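Side-chain contacts in iron aquisition yersiniabactin synthesis enzyme, YbtT (Escherichia coli, PDB 6BA9), which is a type II thioesterase of low specificity that keeps up the supply of yersiniabactin, a metallophore of pathogenic enterobacteria: residues R127-R132 with A167-T172; L69-L74 with E104-A109; V95-C100 with D207-W212. The protein carries 1 engineered substitution. All coordinates share one frame; numbering follows the deposited sequence.

Contact 1: residues R127-R132 with A167-T172; sequences RQLSHR and ADFYAT
Ser130 and Tyr170 bring the two backbones nearest, CA to CA 5.7 Å, where the irregular segment 127-132 runs past a turn of the helix holding 167-172. Leu129 makes the apolar half of the contact. Its CD2 methyl sits over the centre of one face of the Phe169 ring, 3.9 Å from the centroid and 13° off the ring normal, a clean CH-pi contact, with Leu129 CD2 closest to Phe169 CE1 at 3.8 Å. The other methyl, CD1, reaches only the CE1 corner of the same ring. This loop leads from strand 112-116 into helix 134-144, and its partner is helix 155-174; both lie in the insertion between strands 112-116 and 190-195, where alpha/beta-hydrolase thioesterases carry their lid. Phe137 and Glu140 of helix 134-144 also touch Leu129, and Leu141 touches Phe169.

The polar half belongs to Ser130. With OG anti to its own carbonyl carbon (chi1 -71°), the hydroxyl lies 3.4 Å from Tyr170 CA, without a hydrogen bond to 167-172. Glu173, one turn further along the helix, provides the polar partner: its carboxylate is hydrogen-bonded to Ser130 OG and to Leu129 N. From the last position of the type I turn Leu129-Arg132, the Arg132 guanidinium reaches back side-on to Gln128 O, with NE at 2.8 Å and NH2 at 3.1 Å, so that one carbonyl oxygen takes both N-H groups.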
ATOM      1  N   ARG A 127      -6.396  14.151  -7.294  1.00 19.21           N
ATOM      2  CA  ARG A 127      -6.287  13.730  -8.684  1.00 18.26           C
ATOM      3  C   ARG A 127      -7.143  12.491  -8.894  1.00 17.89           C
ATOM      4  O   ARG A 127      -7.060  11.542  -8.111  1.00 19.30           O
ATOM      5  CB  ARG A 127      -4.836  13.407  -9.030  1.00 19.52           C
ATOM      6  CG  ARG A 127      -4.588  13.194 -10.521  1.00 18.96           C
ATOM      7  CD  ARG A 127      -3.305  12.468 -10.793  1.00 18.08           C
ATOM      8  NE  ARG A 127      -2.103  13.165 -10.323  1.00 16.50           N
ATOM      9  CZ  ARG A 127      -1.428  14.059 -11.029  1.00 20.28           C
ATOM     10  NH1 ARG A 127      -1.863  14.440 -12.229  1.00 20.09           N
ATOM     11  NH2 ARG A 127      -0.317  14.584 -10.522  1.00 20.73           N
ATOM     12  N   GLN A 128      -7.961  12.516  -9.943  1.00 16.84           N
ATOM     13  CA  GLN A 128      -8.879  11.432 -10.261  1.00 17.02           C
ATOM     14  C   GLN A 128      -8.719  11.069 -11.729  1.00 17.35           C
ATOM     15  O   GLN A 128      -8.680  11.957 -12.588  1.00 18.01           O
ATOM     16  CB  GLN A 128     -10.311  11.892 -10.000  1.00 19.80           C
ATOM     17  CG  GLN A 128     -10.609  12.194  -8.567  1.00 24.70           C
ATOM     18  CD  GLN A 128     -10.813  10.953  -7.765  1.00 27.80           C
ATOM     19  OE1 GLN A 128     -11.541  10.040  -8.183  1.00 31.54           O
ATOM     20  NE2 GLN A 128     -10.183  10.895  -6.599  1.00 32.45           N
ATOM     21  N   LEU A 129      -8.621   9.766 -12.014  1.00 14.93           N
ATOM     22  CA  LEU A 129      -8.355   9.243 -13.351  1.00 15.09           C
ATOM     23  C   LEU A 129      -9.496   8.460 -13.989  1.00 15.60           C
ATOM     24  O   LEU A 129      -9.555   8.386 -15.214  1.00 15.86           O
ATOM     25  CB  LEU A 129      -7.151   8.297 -13.319  1.00 14.69           C
ATOM     26  CG  LEU A 129      -5.758   8.938 -13.326  1.00 15.64           C
ATOM     27  CD1 LEU A 129      -5.486   9.642 -12.015  1.00 18.62           C
ATOM     28  CD2 LEU A 129      -4.685   7.916 -13.596  1.00 18.15           C
ATOM     29  N   SER A 130     -10.365   7.822 -13.193  1.00 17.41           N
ATOM     30  CA  SER A 130     -11.219   6.761 -13.735  1.00 17.74           C
ATOM     31  C   SER A 130     -12.228   7.267 -14.749  1.00 22.08           C
ATOM     32  O   SER A 130     -12.711   6.481 -15.571  1.00 28.12           O
ATOM     33  CB  SER A 130     -12.006   6.077 -12.618  1.00 18.46           C
ATOM     34  OG  SER A 130     -11.178   5.291 -11.823  1.00 20.21           O
ATOM     35  N   HIS A 131     -12.607   8.533 -14.679  1.00 19.67           N
ATOM     36  CA  HIS A 131     -13.601   9.088 -15.579  1.00 23.50           C
ATOM     37  C   HIS A 131     -13.011   9.565 -16.894  1.00 18.63           C
ATOM     38  O   HIS A 131     -13.741  10.117 -17.725  1.00 22.47           O
ATOM     39  CB  HIS A 131     -14.299  10.268 -14.901  1.00 21.05           C
ATOM     40  CG  HIS A 131     -13.370  11.391 -14.563  1.00 21.65           C
ATOM     41  ND1 HIS A 131     -12.405  11.279 -13.585  1.00 22.54           N
ATOM     42  CD2 HIS A 131     -13.246  12.638 -15.075  1.00 24.90           C
ATOM     43  CE1 HIS A 131     -11.730  12.411 -13.507  1.00 23.13           C
ATOM     44  NE2 HIS A 131     -12.217  13.253 -14.402  1.00 23.52           N
ATOM     45  N   ARG A 132     -11.710   9.393 -17.107  1.00 17.52           N
ATOM     46  CA  ARG A 132     -11.025   9.959 -18.252  1.00 17.62           C
ATOM     47  C   ARG A 132     -10.871   8.944 -19.381  1.00 17.79           C
ATOM     48  O   ARG A 132     -10.773   7.729 -19.155  1.00 16.99           O
ATOM     49  CB  ARG A 132      -9.635  10.471 -17.858  1.00 19.88           C
ATOM     50  CG  ARG A 132      -9.665  11.427 -16.707  1.00 17.96           C
ATOM     51  CD  ARG A 132      -8.273  11.984 -16.428  1.00 19.06           C
ATOM     52  NE  ARG A 132      -8.281  12.780 -15.208  1.00 18.47           N
ATOM     53  CZ  ARG A 132      -8.391  14.103 -15.161  1.00 22.45           C
ATOM     54  NH1 ARG A 132      -8.491  14.823 -16.276  1.00 27.49           N
ATOM     55  NH2 ARG A 132      -8.411  14.706 -13.979  1.00 22.45           N
ATOM     56  N   ALA A 167      -8.456  -0.967 -13.735  1.00 12.87           N
ATOM     57  CA  ALA A 167      -9.027  -1.735 -12.630  1.00 13.71           C
ATOM     58  C   ALA A 167      -8.503  -1.227 -11.290  1.00 12.76           C
ATOM     59  O   ALA A 167      -9.273  -0.977 -10.356  1.00 12.95           O
ATOM     60  CB  ALA A 167      -8.719  -3.221 -12.808  1.00 14.97           C
ATOM     61  N   ASP A 168      -7.186  -1.046 -11.193  1.00 12.44           N
ATOM     62  CA  ASP A 168      -6.586  -0.583  -9.948  1.00 11.55           C
ATOM     63  C   ASP A 168      -7.113   0.808  -9.584  1.00 11.77           C
ATOM     64  O   ASP A 168      -7.490   1.070  -8.435  1.00 12.93           O
ATOM     65  CB  ASP A 168      -5.056  -0.494 -10.058  1.00 12.94           C
ATOM     66  CG  ASP A 168      -4.343  -1.840 -10.147  1.00 13.41           C
ATOM     67  OD1 ASP A 168      -4.961  -2.920 -10.118  1.00 14.19           O
ATOM     68  OD2 ASP A 168      -3.093  -1.782 -10.285  1.00 14.39           O
ATOM     69  N   PHE A 169      -7.103   1.736 -10.555  1.00 12.48           N
ATOM     70  CA  PHE A 169      -7.536   3.099 -10.270  1.00 13.13           C
ATOM     71  C   PHE A 169      -9.034   3.174  -9.976  1.00 12.45           C
ATOM     72  O   PHE A 169      -9.461   3.974  -9.128  1.00 13.63           O
ATOM     73  CB  PHE A 169      -7.077   4.051 -11.374  1.00 13.03           C
ATOM     74  CG  PHE A 169      -5.674   4.550 -11.176  1.00 12.37           C
ATOM     75  CD1 PHE A 169      -5.452   5.680 -10.422  1.00 16.38           C
ATOM     76  CD2 PHE A 169      -4.595   3.899 -11.732  1.00 13.68           C
ATOM     77  CE1 PHE A 169      -4.160   6.137 -10.223  1.00 15.90           C
ATOM     78  CE2 PHE A 169      -3.302   4.377 -11.517  1.00 14.58           C
ATOM     79  CZ  PHE A 169      -3.116   5.479 -10.783  1.00 14.95           C
ATOM     80  N   TYR A 170      -9.836   2.343 -10.635  1.00 13.11           N
ATOM     81  CA  TYR A 170     -11.253   2.284 -10.282  1.00 13.22           C
ATOM     82  C   TYR A 170     -11.430   1.807  -8.841  1.00 13.22           C
ATOM     83  O   TYR A 170     -12.198   2.397  -8.070  1.00 14.03           O
ATOM     84  CB  TYR A 170     -12.057   1.418 -11.257  1.00 12.45           C
ATOM     85  CG  TYR A 170     -13.519   1.368 -10.834  1.00 13.96           C
ATOM     86  CD1 TYR A 170     -13.983   0.398  -9.943  1.00 13.94           C
ATOM     87  CD2 TYR A 170     -14.407   2.332 -11.261  1.00 16.41           C
ATOM     88  CE1 TYR A 170     -15.280   0.397  -9.515  1.00 15.47           C
ATOM     89  CE2 TYR A 170     -15.724   2.322 -10.847  1.00 15.47           C
ATOM     90  CZ  TYR A 170     -16.147   1.371  -9.974  1.00 17.19           C
ATOM     91  OH  TYR A 170     -17.460   1.354  -9.540  1.00 19.73           O
ATOM     92  N   ALA A 171     -10.691   0.774  -8.443  1.00 12.25           N
ATOM     93  CA  ALA A 171     -10.787   0.295  -7.065  1.00 13.73           C
ATOM     94  C   ALA A 171     -10.447   1.400  -6.086  1.00 12.64           C
ATOM     95  O   ALA A 171     -11.147   1.612  -5.093  1.00 14.33           O
ATOM     96  CB  ALA A 171      -9.844  -0.885  -6.860  1.00 13.36           C
ATOM     97  N   THR A 172      -9.325   2.082  -6.317  1.00 12.10           N
ATOM     98  CA  THR A 172      -8.852   3.022  -5.322  1.00 13.03           C
ATOM     99  C   THR A 172      -9.704   4.285  -5.280  1.00 15.28           C
ATOM    100  O   THR A 172      -9.838   4.886  -4.212  1.00 16.01           O
ATOM    101  CB  THR A 172      -7.354   3.319  -5.547  1.00 12.58           C
ATOM    102  OG1 THR A 172      -6.816   3.973  -4.395  1.00 14.86           O
ATOM    103  CG2 THR A 172      -7.112   4.228  -6.720  1.00 12.58           C
TER

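Contact 2: residues L69-L74 with E104-A109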
ATOM      1  N   LEU A  69      -9.056 -11.181   0.464  1.00 13.07           N
ATOM      2  CA  LEU A  69      -8.119 -12.193  -0.010  1.00 12.77           C
ATOM      3  C   LEU A  69      -6.835 -12.164   0.810  1.00 12.52           C
ATOM      4  O   LEU A  69      -6.317 -13.203   1.228  1.00 13.73           O
ATOM      5  CB  LEU A  69      -7.814 -11.979  -1.491  1.00 15.11           C
ATOM      6  CG  LEU A  69      -8.926 -12.264  -2.491  1.00 21.72           C
ATOM      7  CD1 LEU A  69      -8.454 -11.824  -3.864  1.00 26.32           C
ATOM      8  CD2 LEU A  69      -9.297 -13.757  -2.519  1.00 25.48           C
ATOM      9  N   LEU A  70      -6.304 -10.977   1.054  1.00 11.84           N
ATOM     10  CA  LEU A  70      -5.049 -10.861   1.780  1.00 11.96           C
ATOM     11  C   LEU A  70      -5.206 -11.284   3.231  1.00 13.62           C
ATOM     12  O   LEU A  70      -4.357 -12.000   3.759  1.00 11.40           O
ATOM     13  CB  LEU A  70      -4.490  -9.443   1.651  1.00 12.53           C
ATOM     14  CG  LEU A  70      -3.155  -9.213   2.366  1.00 10.59           C
ATOM     15  CD1 LEU A  70      -2.036 -10.122   1.826  1.00 13.17           C
ATOM     16  CD2 LEU A  70      -2.742  -7.736   2.248  1.00 12.55           C
ATOM     17  N   ALA A  71      -6.280 -10.856   3.895  1.00 12.73           N
ATOM     18  CA  ALA A  71      -6.449 -11.225   5.298  1.00 12.33           C
ATOM     19  C   ALA A  71      -6.581 -12.734   5.449  1.00 11.36           C
ATOM     20  O   ALA A  71      -6.006 -13.331   6.371  1.00 12.39           O
ATOM     21  CB  ALA A  71      -7.678 -10.524   5.867  1.00 12.72           C
ATOM     22  N   ASN A  72      -7.324 -13.369   4.545  1.00 12.75           N
ATOM     23  CA  ASN A  72      -7.444 -14.826   4.614  1.00 13.21           C
ATOM     24  C   ASN A  72      -6.102 -15.492   4.413  1.00 14.50           C
ATOM     25  O   ASN A  72      -5.748 -16.420   5.148  1.00 13.21           O
ATOM     26  CB  ASN A  72      -8.445 -15.341   3.584  1.00 11.37           C
ATOM     27  CG  ASN A  72      -9.869 -14.906   3.886  1.00 13.66           C
ATOM     28  OD1 ASN A  72     -10.135 -14.275   4.904  1.00 13.23           O
ATOM     29  ND2 ASN A  72     -10.768 -15.195   2.978  1.00 16.31           N
ATOM     30  N   GLU A  73      -5.318 -15.012   3.449  1.00 11.94           N
ATOM     31  CA  GLU A  73      -4.007 -15.596   3.213  1.00 13.40           C
ATOM     32  C   GLU A  73      -3.104 -15.445   4.428  1.00 12.83           C
ATOM     33  O   GLU A  73      -2.416 -16.396   4.821  1.00 14.61           O
ATOM     34  CB  GLU A  73      -3.367 -14.948   1.986  1.00 14.73           C
ATOM     35  CG  GLU A  73      -1.941 -15.425   1.726  1.00 15.52           C
ATOM     36  CD  GLU A  73      -1.411 -14.944   0.397  1.00 18.54           C
ATOM     37  OE1 GLU A  73      -2.188 -14.939  -0.589  1.00 19.06           O
ATOM     38  OE2 GLU A  73      -0.224 -14.558   0.348  1.00 16.94           O
ATOM     39  N   LEU A  74      -3.088 -14.265   5.038  1.00 13.00           N
ATOM     40  CA  LEU A  74      -2.234 -14.033   6.195  1.00 13.35           C
ATOM     41  C   LEU A  74      -2.696 -14.849   7.394  1.00 14.50           C
ATOM     42  O   LEU A  74      -1.868 -15.392   8.123  1.00 16.42           O
ATOM     43  CB  LEU A  74      -2.153 -12.539   6.508  1.00 14.05           C
ATOM     44  CG  LEU A  74      -1.489 -11.707   5.408  1.00 13.64           C
ATOM     45  CD1 LEU A  74      -1.500 -10.268   5.799  1.00 16.07           C
ATOM     46  CD2 LEU A  74      -0.079 -12.153   5.128  1.00 15.93           C
ATOM     47  N   GLU A 104      -7.729  -7.642  12.925  1.00 17.62           N
ATOM     48  CA  GLU A 104      -8.017  -7.181  14.283  1.00 17.51           C
ATOM     49  C   GLU A 104      -9.353  -7.728  14.764  1.00 17.63           C
ATOM     50  O   GLU A 104      -9.453  -8.224  15.899  1.00 19.67           O
ATOM     51  CB  GLU A 104      -8.000  -5.642  14.307  1.00 19.07           C
ATOM     52  CG  GLU A 104      -8.118  -5.020  15.666  1.00 22.42           C
ATOM     53  CD  GLU A 104      -7.952  -3.509  15.585  1.00 20.11           C
ATOM     54  OE1 GLU A 104      -7.001  -3.046  14.912  1.00 20.96           O
ATOM     55  OE2 GLU A 104      -8.801  -2.819  16.157  1.00 21.48           O
ATOM     56  N   GLN A 105     -10.386  -7.677  13.907  1.00 17.41           N
ATOM     57  CA  GLN A 105     -11.710  -8.184  14.257  1.00 20.20           C
ATOM     58  C   GLN A 105     -11.672  -9.674  14.554  1.00 21.05           C
ATOM     59  O   GLN A 105     -12.436 -10.173  15.394  1.00 21.49           O
ATOM     60  CB  GLN A 105     -12.684  -7.967  13.105  1.00 21.66           C
ATOM     61  CG  GLN A 105     -13.083  -6.539  12.812  1.00 33.12           C
ATOM     62  CD  GLN A 105     -13.816  -6.435  11.482  1.00 29.52           C
ATOM     63  OE1 GLN A 105     -13.984  -7.433  10.770  1.00 39.58           O
ATOM     64  NE2 GLN A 105     -14.252  -5.233  11.139  1.00 41.59           N
ATOM     65  N   ARG A 106     -10.842 -10.414  13.833  1.00 16.95           N
ATOM     66  CA  ARG A 106     -10.739 -11.853  14.041  1.00 17.59           C
ATOM     67  C   ARG A 106      -9.924 -12.223  15.276  1.00 21.13           C
ATOM     68  O   ARG A 106      -9.758 -13.420  15.546  1.00 21.17           O
ATOM     69  CB  ARG A 106     -10.089 -12.490  12.800  1.00 16.18           C
ATOM     70  CG  ARG A 106     -10.972 -12.456  11.562  1.00 16.84           C
ATOM     71  CD  ARG A 106     -10.203 -12.839  10.290  1.00 14.87           C
ATOM     72  NE  ARG A 106     -10.992 -12.514   9.100  1.00 16.35           N
ATOM     73  CZ  ARG A 106     -10.607 -12.754   7.848  1.00 14.04           C
ATOM     74  NH1 ARG A 106      -9.436 -13.332   7.588  1.00 15.34           N
ATOM     75  NH2 ARG A 106     -11.397 -12.395   6.854  1.00 17.56           N
ATOM     76  N   GLY A 107      -9.384 -11.248  16.012  1.00 19.14           N
ATOM     77  CA  GLY A 107      -8.583 -11.529  17.186  1.00 21.62           C
ATOM     78  C   GLY A 107      -7.139 -11.856  16.904  1.00 25.60           C
ATOM     79  O   GLY A 107      -6.477 -12.483  17.736  1.00 25.17           O
ATOM     80  N   LEU A 108      -6.607 -11.431  15.761  1.00 20.61           N
ATOM     81  CA  LEU A 108      -5.283 -11.881  15.368  1.00 22.83           C
ATOM     82  C   LEU A 108      -4.186 -10.876  15.682  1.00 34.90           C
ATOM     83  O   LEU A 108      -2.999 -11.227  15.593  1.00 34.58           O
ATOM     84  CB  LEU A 108      -5.295 -12.327  13.905  1.00 22.52           C
ATOM     85  CG  LEU A 108      -6.172 -13.585  13.793  1.00 24.92           C
ATOM     86  CD1 LEU A 108      -6.367 -13.964  12.357  1.00 24.69           C
ATOM     87  CD2 LEU A 108      -5.558 -14.759  14.561  1.00 31.82           C
ATOM     88  N   ALA A 109      -4.553  -9.662  16.076  1.00 26.69           N
ATOM     89  CA  ALA A 109      -3.636  -8.747  16.741  1.00 32.56           C
ATOM     90  C   ALA A 109      -2.412  -8.465  15.880  1.00 18.49           C
ATOM     91  O   ALA A 109      -1.290  -8.793  16.285  1.00 24.10           O
ATOM     92  CB  ALA A 109      -3.197  -9.342  18.086  1.00 26.81           C
TER
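The guanidinium of Arg106 meets Asn72 at its outer edge, and both terminal nitrogens close on a single atom, Asn72 OD1. That oxygen lies 21° out of the guanidinium plane, and the amide and guanidinium planes are turned 30° apart. Arg106 NH1 is 2.9 Å from Asn72 OD1 and Arg106 NH2 is 3.0 Å from it. Both bonds are bent, as expected when a fork of two N-H groups shares one acceptor. NH2 arrives nearly in line with the amide C=O, while NH1 comes in the carbonyl plane.

Ala71 C comes obliquely to the guanidinium, 3.6 Å from Arg106 NH1, and the Ala71 CB methyl lies beside the same nitrogen at 3.7 Å; this NH1 also forms a salt bridge with Glu75. The arginine spans the distance because its chain is stretched from CG to the guanidinium, with chi2, chi3 and chi4 all close to 180°. On the other side, the Asn72 CB points away from 104-109, but the side chain turns back to offer OD1.

Arg106 stands where the helix ends: Gly107, with positive phi, closes a Schellman motif, its N bonded to Glu104 O at 3.0 Å. The forked hydrogen bond therefore ties the middle of helix 63-77 to the C-terminal end of helix 91-105, the two helices that precede and follow strand 84-89; deeper between them, Ala71 rests on Thr99 and Leu102.

Contact 3: residues V95-C100 with D207-W212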
ATOM      1  N   VAL A  95      -5.783  -0.913   1.122  1.00 11.44           N
ATOM      2  CA  VAL A  95      -5.844  -2.360   1.285  1.00 10.78           C
ATOM      3  C   VAL A  95      -5.260  -2.781   2.626  1.00  9.47           C
ATOM      4  O   VAL A  95      -5.830  -3.633   3.319  1.00 11.20           O
ATOM      5  CB  VAL A  95      -5.174  -3.094   0.111  1.00 10.74           C
ATOM      6  CG1 VAL A  95      -5.229  -4.597   0.346  1.00 12.23           C
ATOM      7  CG2 VAL A  95      -5.862  -2.754  -1.211  1.00 12.20           C
ATOM      8  N   ALA A  96      -4.126  -2.199   3.017  1.00 10.64           N
ATOM      9  CA  ALA A  96      -3.500  -2.540   4.289  1.00 10.41           C
ATOM     10  C   ALA A  96      -4.429  -2.216   5.447  1.00 11.33           C
ATOM     11  O   ALA A  96      -4.567  -3.020   6.374  1.00 12.22           O
ATOM     12  CB  ALA A  96      -2.181  -1.781   4.444  1.00 12.29           C
ATOM     13  N   PHE A  97      -5.076  -1.051   5.406  1.00 10.78           N
ATOM     14  CA  PHE A  97      -6.039  -0.674   6.434  1.00 11.90           C
ATOM     15  C   PHE A  97      -7.189  -1.671   6.518  1.00 11.04           C
ATOM     16  O   PHE A  97      -7.521  -2.167   7.608  1.00 11.91           O
ATOM     17  CB  PHE A  97      -6.562   0.729   6.120  1.00 13.47           C
ATOM     18  CG  PHE A  97      -7.708   1.169   6.987  1.00 11.73           C
ATOM     19  CD1 PHE A  97      -7.534   1.367   8.340  1.00 14.99           C
ATOM     20  CD2 PHE A  97      -8.940   1.403   6.440  1.00 13.14           C
ATOM     21  CE1 PHE A  97      -8.605   1.809   9.129  1.00 16.25           C
ATOM     22  CE2 PHE A  97     -10.001   1.839   7.219  1.00 17.21           C
ATOM     23  CZ  PHE A  97      -9.827   2.033   8.558  1.00 16.46           C
ATOM     24  N   GLU A  98      -7.812  -1.990   5.376  1.00 11.53           N
ATOM     25  CA  GLU A  98      -8.954  -2.906   5.391  1.00 12.87           C
ATOM     26  C   GLU A  98      -8.537  -4.322   5.779  1.00 14.06           C
ATOM     27  O   GLU A  98      -9.299  -5.036   6.446  1.00 12.85           O
ATOM     28  CB  GLU A  98      -9.691  -2.858   4.045  1.00 11.99           C
ATOM     29  CG  GLU A  98     -10.406  -1.540   3.743  1.00 12.46           C
ATOM     30  CD  GLU A  98     -11.623  -1.298   4.602  1.00 16.40           C
ATOM     31  OE1 GLU A  98     -12.135  -2.261   5.224  1.00 16.96           O
ATOM     32  OE2 GLU A  98     -12.050  -0.125   4.665  1.00 15.38           O
ATOM     33  N   THR A  99      -7.328  -4.734   5.407  1.00 11.70           N
ATOM     34  CA  THR A  99      -6.797  -6.018   5.852  1.00 11.46           C
ATOM     35  C   THR A  99      -6.599  -6.026   7.358  1.00 12.09           C
ATOM     36  O   THR A  99      -6.968  -6.994   8.043  1.00 13.01           O
ATOM     37  CB  THR A  99      -5.474  -6.301   5.132  1.00 12.59           C
ATOM     38  OG1 THR A  99      -5.690  -6.343   3.715  1.00 12.43           O
ATOM     39  CG2 THR A  99      -4.885  -7.646   5.554  1.00 12.53           C
ATOM     40  N   CYS A 100      -6.033  -4.947   7.886  1.00 12.16           N
ATOM     41  CA  CYS A 100      -5.814  -4.836   9.316  1.00 13.24           C
ATOM     42  C   CYS A 100      -7.133  -4.868  10.061  1.00 12.82           C
ATOM     43  O   CYS A 100      -7.231  -5.498  11.125  1.00 13.94           O
ATOM     44  CB  CYS A 100      -5.043  -3.545   9.612  1.00 13.66           C
ATOM     45  SG  CYS A 100      -4.339  -3.467  11.287  1.00 15.82           S
ATOM     46  N   ASP A 207      -3.110  13.311   7.312  1.00 13.19           N
ATOM     47  CA  ASP A 207      -3.425  13.554   8.713  1.00 14.34           C
ATOM     48  C   ASP A 207      -4.858  13.159   9.052  1.00 13.76           C
ATOM     49  O   ASP A 207      -5.144  12.779  10.198  1.00 14.34           O
ATOM     50  CB  ASP A 207      -3.213  15.044   9.014  1.00 14.93           C
ATOM     51  CG  ASP A 207      -3.390  15.368  10.479  1.00 15.23           C
ATOM     52  OD1 ASP A 207      -2.642  14.834  11.310  1.00 15.45           O
ATOM     53  OD2 ASP A 207      -4.301  16.174  10.775  1.00 17.24           O
ATOM     54  N   ALA A 208      -5.772  13.275   8.087  1.00 13.46           N
ATOM     55  CA  ALA A 208      -7.171  12.920   8.288  1.00 13.57           C
ATOM     56  C   ALA A 208      -7.376  11.454   8.641  1.00 13.29           C
ATOM     57  O   ALA A 208      -8.468  11.073   9.105  1.00 13.20           O
ATOM     58  CB  ALA A 208      -7.952  13.293   7.041  1.00 15.54           C
ATOM     59  N   TRP A 209      -6.357  10.617   8.464  1.00 13.49           N
ATOM     60  CA  TRP A 209      -6.479   9.236   8.917  1.00 12.83           C
ATOM     61  C   TRP A 209      -6.661   9.127  10.424  1.00 15.12           C
ATOM     62  O   TRP A 209      -7.103   8.080  10.914  1.00 13.40           O
ATOM     63  CB  TRP A 209      -5.256   8.435   8.504  1.00 12.78           C
ATOM     64  CG  TRP A 209      -5.283   7.871   7.092  1.00 11.62           C
ATOM     65  CD1 TRP A 209      -4.727   8.420   5.983  1.00 10.95           C
ATOM     66  CD2 TRP A 209      -5.862   6.634   6.677  1.00 11.96           C
ATOM     67  NE1 TRP A 209      -4.933   7.612   4.892  1.00 13.08           N
ATOM     68  CE2 TRP A 209      -5.626   6.501   5.296  1.00 13.26           C
ATOM     69  CE3 TRP A 209      -6.565   5.634   7.340  1.00 12.93           C
ATOM     70  CZ2 TRP A 209      -6.071   5.399   4.565  1.00 12.83           C
ATOM     71  CZ3 TRP A 209      -7.004   4.542   6.613  1.00 14.14           C
ATOM     72  CH2 TRP A 209      -6.749   4.438   5.243  1.00 13.62           C
ATOM     73  N   ARG A 210      -6.328  10.174  11.177  1.00 13.26           N
ATOM     74  CA  ARG A 210      -6.502  10.105  12.619  1.00 14.45           C
ATOM     75  C   ARG A 210      -7.963   9.940  13.006  1.00 12.80           C
ATOM     76  O   ARG A 210      -8.237   9.529  14.137  1.00 15.13           O
ATOM     77  CB  ARG A 210      -5.872  11.327  13.296  1.00 14.33           C
ATOM     78  CG  ARG A 210      -4.344  11.377  13.165  1.00 15.12           C
ATOM     79  CD  ARG A 210      -3.700  12.539  13.944  1.00 15.72           C
ATOM     80  NE  ARG A 210      -4.161  13.819  13.429  1.00 15.72           N
ATOM     81  CZ  ARG A 210      -5.117  14.571  13.970  1.00 15.98           C
ATOM     82  NH1 ARG A 210      -5.705  14.185  15.090  1.00 15.84           N
ATOM     83  NH2 ARG A 210      -5.469  15.698  13.371  1.00 15.88           N
ATOM     84  N   GLN A 211      -8.898  10.197  12.095  1.00 13.52           N
ATOM     85  CA  GLN A 211     -10.310   9.952  12.371  1.00 12.27           C
ATOM     86  C   GLN A 211     -10.612   8.468  12.510  1.00 15.63           C
ATOM     87  O   GLN A 211     -11.630   8.099  13.114  1.00 14.85           O
ATOM     88  CB  GLN A 211     -11.184  10.517  11.248  1.00 15.50           C
ATOM     89  CG  GLN A 211     -11.102  12.029  11.030  1.00 13.60           C
ATOM     90  CD  GLN A 211     -11.864  12.791  12.070  1.00 14.90           C
ATOM     91  OE1 GLN A 211     -12.783  12.258  12.685  1.00 18.28           O
ATOM     92  NE2 GLN A 211     -11.494  14.041  12.272  1.00 15.70           N
ATOM     93  N   TRP A 212      -9.739   7.607  11.980  1.00 13.34           N
ATOM     94  CA  TRP A 212     -10.001   6.177  11.831  1.00 13.93           C
ATOM     95  C   TRP A 212      -9.151   5.301  12.744  1.00 13.48           C
ATOM     96  O   TRP A 212      -9.322   4.072  12.747  1.00 14.75           O
ATOM     97  CB  TRP A 212      -9.723   5.789  10.365  1.00 13.04           C
ATOM     98  CG  TRP A 212     -10.626   6.432   9.393  1.00 12.68           C
ATOM     99  CD1 TRP A 212     -10.499   7.671   8.840  1.00 13.25           C
ATOM    100  CD2 TRP A 212     -11.829   5.878   8.857  1.00 13.55           C
ATOM    101  NE1 TRP A 212     -11.546   7.915   7.981  1.00 13.34           N
ATOM    102  CE2 TRP A 212     -12.381   6.831   7.986  1.00 14.77           C
ATOM    103  CE3 TRP A 212     -12.497   4.662   9.037  1.00 15.43           C
ATOM    104  CZ2 TRP A 212     -13.551   6.601   7.283  1.00 14.46           C
ATOM    105  CZ3 TRP A 212     -13.656   4.444   8.342  1.00 15.26           C
ATOM    106  CH2 TRP A 212     -14.177   5.405   7.475  1.00 15.75           C
TER
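Phe97 leaves its helix toward Trp209 and Trp212. CB meets the outer corner of the first indole, 3.8 Å from Trp209 CH2. CG comes closer still, 3.5 Å from Trp209 CZ3, and from there CD1 and CD2 straddle Trp209 CZ3, each 3.7 Å from it. CE1 and CE2 are still near Trp209 CZ3, but CE2 also begins to approach Trp212 CE3, and at the tip Phe97 CZ lies 3.8 Å from Trp212 CE3. Having CG anti to the backbone N (chi1 172°) swings the ring out to both tryptophans.

The Phe97-Trp209 pair is T-shaped, with the indole edge directed at the phenyl face, planes at 75° and six-membered ring centroids 5.0 Å apart. The Trp212 plane is almost perpendicular to that of Phe97, but this pair is neither a stack nor edge-to-face. Together the three rings form a buried aromatic cluster between helix 91-105, which in this alpha/beta-hydrolase fold directly follows the nucleophile elbow, and the short 3-10 segment 208-211 that comes before strand 216-222. Ile115 of strand 112-116 touches both Phe97 and Trp209.

Each indole nitrogen is satisfied outside the cluster: Trp209 NE1 bonds to Cys118 O, and Trp212 NE1 to His122 ND1, whose ring also meets Trp212. On the outer side of the 3-10 segment, Arg210 pairs side-on with Asp207, Arg210 NE at 2.8 Å from Asp207 OD1 and NH2 bonded to OD2.

Overall arrangement
Helix 91-105 links contacts 2 and 3: contact 3 uses its middle and contact 2 its C-terminal end, their centres 15 Å apart. They touch through packing, with Leu70 CD2 3.6 Å from Thr99 OG1. Contact 1 stands apart in the lid region, its centre 20 Å from that of contact 3 and 27 Å from that of contact 2; nearest atoms are about 7 Å and 11 Å away. Along the chain, it is nested in the loop that contact 3 closes, whereas contacts 2 and 3 interleave. The nucleophile elbow, where the serine was engineered to alanine, lies at the start of helix 91-105, and Asp168 and Thr172 of contact 1 touch Met91 there.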